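Local coordinates for centrosome-associated zinc finger protein Cp190 (Drosophila melanogaster, PDB 6ER1) that organises chromatin domains and their boundaries when recruited by insulator DNA-binding proteins, and homodimerizes through the N-terminal BTB domain, at residues T118-L121 with K122-E125. Sequence-based numbering, arbitrary orientation.
Sequences TVLL and KLLE
L120 and L124, one turn apart on the last helix of this BTB domain, cross obliquely on its buried side: CG of L120 lies 3.9 Å from CD1 of L124. In L124 CG stands beside the backbone N (chi1 -77°), which brings that atom to 3.4 Å from O of L120. Shortening L124 to an alanine is likely to open a gap beside the isobutyl group of L120 and strip L98 of part of its apolar cover. CD1 of L120 also meets CD2 of L123, more loosely, at 4.3 Å.

On the exposed side K122, extended beyond CG, runs back alongside T118, its CE packed 3.7 Å from CG2 of the threonine. Toward helix 105-115, E125, likewise extended beyond CG, lies alongside L121, its CG 3.1 Å from O of L121.

Four i to i+4 backbone bonds hold the turns together. K122 N to T118 O is nearly straight (169°); E125 N to L121 O, 3.0 Å long, is more bent at 135°, where the chain leaves helical geometry.

L121 rests on L109 and A112 of helix 105-115, L120 and L123 meet F92 of helix 83-95, L98 of strand 97-101 touches both L120 and L124, and V119 packs on W17 of the second subunit, placing the helix beside the homodimer interface.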
loop_
_atom_site.group_PDB
_atom_site.type_symbol
_atom_site.label_atom_id
_atom_site.label_comp_id
_atom_site.label_asym_id
_atom_site.label_seq_id
_atom_site.Cartn_x
_atom_site.Cartn_y
_atom_site.Cartn_z
ATOM N N THR A 118 -12.203 2.663 13.734
ATOM C CA THR A 118 -12.161 3.890 14.446
ATOM C C THR A 118 -12.089 5.136 13.574
ATOM O O THR A 118 -12.770 6.152 13.855
ATOM C CB THR A 118 -10.926 3.851 15.416
ATOM O OG1 THR A 118 -11.048 2.663 16.213
ATOM C CG2 THR A 118 -10.877 5.066 16.312
ATOM N N VAL A 119 -11.250 5.091 12.538
ATOM C CA VAL A 119 -11.075 6.281 11.724
ATOM C C VAL A 119 -12.410 6.673 11.018
ATOM O O VAL A 119 -12.676 7.835 10.845
ATOM C CB VAL A 119 -9.916 6.162 10.728
ATOM C CG1 VAL A 119 -10.127 5.091 9.701
ATOM C CG2 VAL A 119 -9.506 7.499 10.121
ATOM N N LEU A 120 -13.171 5.673 10.640
ATOM C CA LEU A 120 -14.481 5.947 9.962
ATOM C C LEU A 120 -15.536 6.372 10.998
ATOM O O LEU A 120 -16.367 7.258 10.718
ATOM C CB LEU A 120 -14.900 4.706 9.182
ATOM C CG LEU A 120 -16.256 4.845 8.462
ATOM C CD1 LEU A 120 -16.216 6.061 7.555
ATOM C CD2 LEU A 120 -16.447 3.539 7.721
ATOM N N LEU A 121 -15.523 5.733 12.167
ATOM C CA LEU A 121 -16.398 6.193 13.279
ATOM C C LEU A 121 -16.208 7.668 13.580
ATOM O O LEU A 121 -17.183 8.425 13.713
ATOM C CB LEU A 121 -16.125 5.375 14.555
ATOM C CG LEU A 121 -16.583 3.928 14.436
ATOM C CD1 LEU A 121 -16.015 2.981 15.486
ATOM C CD2 LEU A 121 -18.090 3.852 14.439
ATOM N N LYS A 122 -14.957 8.080 13.726
ATOM C CA LYS A 122 -14.664 9.463 14.007
ATOM C C LYS A 122 -15.191 10.379 12.895
ATOM O O LYS A 122 -15.757 11.443 13.159
ATOM C CB LYS A 122 -13.142 9.619 14.221
ATOM C CG LYS A 122 -12.709 9.019 15.532
ATOM C CD LYS A 122 -11.253 9.329 15.835
ATOM C CE LYS A 122 -10.783 8.655 17.113
ATOM N NZ LYS A 122 -9.300 8.607 17.152
ATOM N N LEU A 123 -15.008 9.967 11.650
ATOM C CA LEU A 123 -15.513 10.768 10.535
ATOM C C LEU A 123 -17.064 10.894 10.564
ATOM O O LEU A 123 -17.602 11.995 10.408
ATOM C CB LEU A 123 -15.026 10.165 9.234
ATOM C CG LEU A 123 -15.518 10.879 7.967
ATOM C CD1 LEU A 123 -15.110 12.345 7.945
ATOM C CD2 LEU A 123 -15.045 10.154 6.738
ATOM N N LEU A 124 -17.734 9.774 10.793
ATOM C CA LEU A 124 -19.225 9.759 10.731
ATOM C C LEU A 124 -19.795 10.517 11.887
ATOM O O LEU A 124 -20.904 11.052 11.792
ATOM C CB LEU A 124 -19.684 8.330 10.746
ATOM C CG LEU A 124 -19.524 7.590 9.417
ATOM C CD1 LEU A 124 -19.787 6.122 9.664
ATOM C CD2 LEU A 124 -20.421 8.122 8.322
ATOM N N GLU A 125 -19.023 10.638 12.972
ATOM C CA GLU A 125 -19.464 11.322 14.179
ATOM C C GLU A 125 -18.908 12.747 14.290
ATOM O O GLU A 125 -19.131 13.390 15.307
ATOM C CB GLU A 125 -19.030 10.489 15.395
ATOM C CG GLU A 125 -19.700 9.127 15.471
ATOM C CD GLU A 125 -19.128 8.164 16.502
ATOM O OE1 GLU A 125 -18.145 8.476 17.212
ATOM O OE2 GLU A 125 -19.679 7.051 16.590
#